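Aminotransferase, classes I and II (Silicibacter pomeroyi DSS-3, PDB 3H14) probably transfers amino groups between L-aspartate and 2-oxoglutarate, as an aminotransferase that uses pyridoxal 5'-phosphate. Local coordinates at residues 13-18 against 345-350; 121-126 against 142-147. One frame throughout, in Å; residues are numbered along the deposited sequence. Where two conformers were deposited one is given.

Interaction 1: 13-18 against 345-350; sequences PFIVMD and GLDFDP
Asp347 sets its CG beside its own backbone N, anti to the carbonyl carbon (chi1 -75°), which puts CG 3.4 Å from Ile15 N. Ile15 CG1, likewise beside its backbone N, lies 3.6 Å from Asp347 OD1. The carboxylate meets a type I beta turn, Phe14 to Met17, at the approach to helix 17-28 of this aminotransferase fold. It grips two successive backbone N-H groups, one with each oxygen. OD1 of Asp347 takes the N-H of Ile15 on its syn lone pair, N to OD1 2.7 Å, with 155° at the hydrogen. OD2 of Asp347 receives the N-H of Val16 on the syn side, N to OD2 3.1 Å, slightly out of the carboxylate plane and less straight. This two-point grip fixes the rotation of the buried carboxylate, and the paired N-H groups probably stabilise its negative charge. An alanine in place of Asp347 would probably leave the N-H groups of Ile15 and Val16 without these acceptors and the turn less firmly held to 345-350. The one apolar side-chain pair is Ile15 CG1 against Leu346 CB, 4.3 Å apart. Arg129 bonds the carbonyl oxygens of Asp347 and Phe348, tying this loop to helix 126-134. The Phe14 ring plane stands 66° from the carboxylate, its CD1 obliquely placed near Asp347 OD1. Val16 CB packs 3.6 Å from Asp347 OD2.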
loop_
_atom_site.group_PDB
_atom_site.type_symbol
_atom_site.label_atom_id
_atom_site.label_comp_id
_atom_site.label_asym_id
_atom_site.label_seq_id
_atom_site.Cartn_x
_atom_site.Cartn_y
_atom_site.Cartn_z
ATOM N N PRO A 13 -9.549 -3.290 15.687
ATOM C CA PRO A 13 -9.358 -1.825 15.553
ATOM C C PRO A 13 -7.885 -1.517 15.323
ATOM O O PRO A 13 -7.034 -2.201 15.891
ATOM C CB PRO A 13 -9.787 -1.282 16.909
ATOM C CG PRO A 13 -9.476 -2.370 17.842
ATOM C CD PRO A 13 -9.773 -3.676 17.083
ATOM N N PHE A 14 -7.595 -0.522 14.498
ATOM C CA PHE A 14 -6.228 -0.248 14.098
ATOM C C PHE A 14 -5.490 0.447 15.218
ATOM O O PHE A 14 -5.936 1.473 15.720
ATOM C CB PHE A 14 -6.184 0.576 12.813
ATOM C CG PHE A 14 -6.496 -0.225 11.565
ATOM C CD1 PHE A 14 -6.298 -1.614 11.528
ATOM C CD2 PHE A 14 -6.964 0.408 10.430
ATOM C CE1 PHE A 14 -6.586 -2.350 10.381
ATOM C CE2 PHE A 14 -7.233 -0.310 9.285
ATOM C CZ PHE A 14 -7.046 -1.696 9.260
ATOM N N ILE A 15 -4.368 -0.145 15.606
ATOM C CA ILE A 15 -3.567 0.336 16.724
ATOM C C ILE A 15 -3.126 1.764 16.482
ATOM O O ILE A 15 -2.930 2.508 17.446
ATOM C CB ILE A 15 -2.314 -0.581 16.980
ATOM C CG1 ILE A 15 -2.734 -1.998 17.410
ATOM C CG2 ILE A 15 -1.376 0.029 17.994
ATOM C CD1 ILE A 15 -3.684 -2.041 18.596
ATOM N N VAL A 16 -2.993 2.160 15.205
ATOM C CA VAL A 16 -2.507 3.509 14.873
ATOM C C VAL A 16 -3.473 4.626 15.302
ATOM O O VAL A 16 -3.088 5.796 15.343
ATOM C CB VAL A 16 -2.116 3.652 13.369
ATOM C CG1 VAL A 16 -3.335 3.652 12.453
ATOM C CG2 VAL A 16 -1.242 4.916 13.150
HETATM N N MSE A 17 -4.705 4.250 15.657
HETATM C CA MSE A 17 -5.742 5.198 16.078
HETATM C C MSE A 17 -5.389 5.905 17.385
HETATM O O MSE A 17 -5.736 7.065 17.565
HETATM C CB MSE A 17 -7.093 4.481 16.223
HETATM C CG MSE A 17 -7.601 3.821 14.922
HETATM SE SE MSE A 17 -8.024 5.137 13.551
HETATM C CE MSE A 17 -7.798 4.112 11.881
ATOM N N ASP A 18 -4.699 5.225 18.291
ATOM C CA ASP A 18 -4.192 5.891 19.506
ATOM C C ASP A 18 -3.348 7.143 19.163
ATOM O O ASP A 18 -3.619 8.227 19.667
ATOM C CB ASP A 18 -3.316 4.966 20.357
ATOM C CG ASP A 18 -4.068 3.786 20.950
ATOM O OD1 ASP A 18 -5.227 3.486 20.537
ATOM O OD2 ASP A 18 -3.444 3.129 21.819
ATOM N N GLY A 345 4.456 -1.024 14.823
ATOM C CA GLY A 345 4.449 -2.137 13.910
ATOM C C GLY A 345 3.343 -3.165 14.084
ATOM O O GLY A 345 3.120 -3.956 13.162
ATOM N N LEU A 346 2.637 -3.152 15.226
ATOM C CA LEU A 346 1.651 -4.194 15.530
ATOM C C LEU A 346 0.552 -4.373 14.458
ATOM O O LEU A 346 0.150 -5.511 14.186
ATOM C CB LEU A 346 1.011 -3.967 16.897
ATOM C CG LEU A 346 1.949 -4.169 18.085
ATOM C CD1 LEU A 346 2.520 -2.806 18.530
ATOM C CD2 LEU A 346 1.229 -4.861 19.220
ATOM N N ASP A 347 0.100 -3.280 13.837
ATOM C CA ASP A 347 -0.919 -3.369 12.746
ATOM C C ASP A 347 -0.437 -4.176 11.554
ATOM O O ASP A 347 -1.257 -4.768 10.845
ATOM C CB ASP A 347 -1.318 -1.983 12.212
ATOM C CG ASP A 347 -2.255 -1.200 13.154
ATOM O OD1 ASP A 347 -3.104 -1.833 13.875
ATOM O OD2 ASP A 347 -2.135 0.069 13.144
ATOM N N PHE A 348 0.878 -4.156 11.293
ATOM C CA PHE A 348 1.443 -4.828 10.135
ATOM C C PHE A 348 1.851 -6.262 10.438
ATOM O O PHE A 348 1.806 -7.132 9.535
ATOM C CB PHE A 348 2.645 -4.053 9.582
ATOM C CG PHE A 348 2.387 -2.591 9.476
ATOM C CD1 PHE A 348 1.543 -2.098 8.474
ATOM C CD2 PHE A 348 2.875 -1.698 10.454
ATOM C CE1 PHE A 348 1.248 -0.751 8.393
ATOM C CE2 PHE A 348 2.564 -0.323 10.383
ATOM C CZ PHE A 348 1.751 0.137 9.354
ATOM N N ASP A 349 2.253 -6.507 11.681
ATOM C CA ASP A 349 2.816 -7.804 12.079
ATOM C C ASP A 349 2.429 -8.022 13.531
ATOM O O ASP A 349 3.114 -7.561 14.448
ATOM C CB ASP A 349 4.330 -7.842 11.841
ATOM C CG ASP A 349 4.937 -9.214 12.093
ATOM O OD1 ASP A 349 4.335 -10.002 12.833
ATOM O OD2 ASP A 349 6.033 -9.486 11.567
ATOM N N PRO A 350 1.270 -8.662 13.760
ATOM C CA PRO A 350 0.773 -8.900 15.107
ATOM C C PRO A 350 1.685 -9.723 16.014
ATOM O O PRO A 350 1.623 -9.568 17.217
ATOM C CB PRO A 350 -0.569 -9.637 14.855
ATOM C CG PRO A 350 -0.983 -9.183 13.506
ATOM C CD PRO A 350 0.302 -9.109 12.745
#

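Interaction 2: 121-126 against 142-147; sequences GAPGYP and LPTAPE
The carbonyl O of Leu142 accepts the N-H of Ala122, N to O 2.8 Å, the donor standing 48° above the carbonyl plane. The CA of Gly121 adds a C-H contact to the same Leu142 O at 3.4 Å. One step on, Ala122 O takes the N-H of Thr144, N to O 3.1 Å, nearly straight at the hydrogen (173°). Ala122 thus bonds with both its N-H and its C=O to residues on either side of Pro143, the pattern of a parallel beta pair, and the CA of Pro143 leans on Ala122 O as a further C-H donor. Gly121 and Leu142 belong to one face of the sheet, Ala122 and Pro143 to the other. Beyond the bridges, Thr144 places OG1 between its backbone N and carbonyl carbon (chi1 59°), and that oxygen lies 3.5 Å from CD of Pro123, which follows a cis peptide bond. A water fastens the two loops: it accepts from Thr144 OG1 at 3.0 Å and donates to Pro123 O at 2.7 Å. At Gly121 a CB would be tight against Thr144 CG2; the N of Gly121 is hydrogen-bonded to a glycerol, probably from the crystallisation liquor. The pair belongs to a beta-alpha-beta unit, strands 117-122 and 138-143 joined through helix 126-134, and within this chain 138-143 is an outermost strand of the seven-stranded sheet.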
loop_
_atom_site.group_PDB
_atom_site.type_symbol
_atom_site.label_atom_id
_atom_site.label_comp_id
_atom_site.label_asym_id
_atom_site.label_seq_id
_atom_site.Cartn_x
_atom_site.Cartn_y
_atom_site.Cartn_z
ATOM N N GLY A 121 1.894 -11.948 3.402
ATOM C CA GLY A 121 3.136 -11.741 4.202
ATOM C C GLY A 121 2.917 -10.880 5.415
ATOM O O GLY A 121 2.111 -9.943 5.379
ATOM N N ALA A 122 3.627 -11.171 6.515
ATOM C CA ALA A 122 3.594 -10.335 7.704
ATOM C C ALA A 122 5.064 -9.990 7.914
ATOM O O ALA A 122 5.858 -10.901 8.048
ATOM C CB ALA A 122 3.033 -11.110 8.920
ATOM N N PRO A 123 5.449 -8.697 7.902
ATOM C CA PRO A 123 4.607 -7.497 7.906
ATOM C C PRO A 123 3.940 -7.264 6.579
ATOM O O PRO A 123 4.505 -7.581 5.522
ATOM C CB PRO A 123 5.610 -6.358 8.163
ATOM C CG PRO A 123 6.916 -6.904 7.592
ATOM C CD PRO A 123 6.889 -8.361 7.883
ATOM N N GLY A 124 2.736 -6.722 6.645
ATOM C CA GLY A 124 2.000 -6.299 5.462
ATOM C C GLY A 124 0.866 -5.318 5.769
ATOM O O GLY A 124 0.635 -4.907 6.898
ATOM N N TYR A 125 0.169 -4.928 4.710
ATOM C CA TYR A 125 -0.899 -3.954 4.801
ATOM C C TYR A 125 -1.953 -4.461 5.765
ATOM O O TYR A 125 -2.428 -5.591 5.604
ATOM C CB TYR A 125 -1.470 -3.772 3.408
ATOM C CG TYR A 125 -2.590 -2.780 3.276
ATOM C CD1 TYR A 125 -2.511 -1.517 3.825
ATOM C CD2 TYR A 125 -3.721 -3.097 2.520
ATOM C CE1 TYR A 125 -3.586 -0.601 3.677
ATOM C CE2 TYR A 125 -4.744 -2.200 2.344
ATOM C CZ TYR A 125 -4.677 -0.964 2.928
ATOM O OH TYR A 125 -5.736 -0.093 2.725
ATOM N N PRO A 126 -2.292 -3.662 6.792
ATOM C CA PRO A 126 -3.172 -4.153 7.847
ATOM C C PRO A 126 -4.557 -4.615 7.382
ATOM O O PRO A 126 -5.144 -5.475 7.995
ATOM C CB PRO A 126 -3.289 -2.931 8.799
ATOM C CG PRO A 126 -2.106 -2.148 8.533
ATOM C CD PRO A 126 -1.811 -2.291 7.093
ATOM N N LEU A 142 2.019 -15.128 6.675
ATOM C CA LEU A 142 3.285 -15.751 6.380
ATOM C C LEU A 142 4.380 -14.840 6.951
ATOM O O LEU A 142 4.687 -13.808 6.371
ATOM C CB LEU A 142 3.470 -15.861 4.876
ATOM C CG LEU A 142 2.280 -16.423 4.071
ATOM C CD1 LEU A 142 2.640 -16.413 2.640
ATOM C CD2 LEU A 142 1.954 -17.837 4.550
ATOM N N PRO A 143 4.960 -15.223 8.089
ATOM C CA PRO A 143 6.090 -14.434 8.645
ATOM C C PRO A 143 7.286 -14.433 7.713
ATOM O O PRO A 143 7.909 -15.469 7.489
ATOM C CB PRO A 143 6.401 -15.127 9.979
ATOM C CG PRO A 143 5.186 -15.978 10.269
ATOM C CD PRO A 143 4.633 -16.389 8.922
ATOM N N THR A 144 7.612 -13.279 7.161
ATOM C CA THR A 144 8.699 -13.169 6.241
ATOM C C THR A 144 9.982 -12.843 6.999
ATOM O O THR A 144 9.943 -12.401 8.144
ATOM C CB THR A 144 8.369 -12.118 5.177
ATOM O OG1 THR A 144 8.137 -10.867 5.829
ATOM C CG2 THR A 144 7.101 -12.541 4.473
ATOM N N ALA A 145 11.105 -13.118 6.359
ATOM C CA ALA A 145 12.414 -13.026 6.976
ATOM C C ALA A 145 13.201 -11.888 6.342
ATOM O O ALA A 145 13.059 -11.614 5.133
ATOM C CB ALA A 145 13.170 -14.389 6.784
ATOM N N PRO A 146 14.078 -11.246 7.122
ATOM C CA PRO A 146 14.960 -10.183 6.572
ATOM C C PRO A 146 15.812 -10.615 5.357
ATOM O O PRO A 146 15.928 -9.905 4.355
ATOM C CB PRO A 146 15.818 -9.786 7.778
ATOM C CG PRO A 146 14.952 -10.101 8.949
ATOM C CD PRO A 146 14.288 -11.416 8.568
ATOM N N GLU A 147 16.347 -11.815 5.429
ATOM C CA GLU A 147 17.144 -12.335 4.354
ATOM C C GLU A 147 16.327 -12.481 3.073
ATOM O O GLU A 147 16.892 -12.612 1.985
ATOM C CB GLU A 147 17.790 -13.687 4.783
ATOM C CG GLU A 147 16.824 -14.745 5.291
ATOM C CD GLU A 147 16.646 -14.781 6.781
ATOM O OE1 GLU A 147 16.671 -13.714 7.438
ATOM O OE2 GLU A 147 16.429 -15.899 7.304
HETATM O O HOH W 1 5.950 -9.513 4.251
#

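Overall arrangement
From the N terminus, the chain passes through 13-18 into helix 17-28, gives strand 34-35 to the four-stranded sheet and later enters the seven-stranded one. There strand 117-122 leads through helix 126-134 to strand 138-143, and interaction 2 closes this short loop. Far later, 345-350 follows strand 340-344 of the four-stranded sheet and returns to 13-18, so interaction 1 closes a span of more than 300 residues that contains interaction 2 entirely. The contact centres lie 14 Å apart, yet their segments touch: Phe348 O is probably hydrogen-bonded to Gly124 N at 3.1 Å, and Phe14 and Phe348 pack on Pro126. Together they join the N-terminal segment and both sheets.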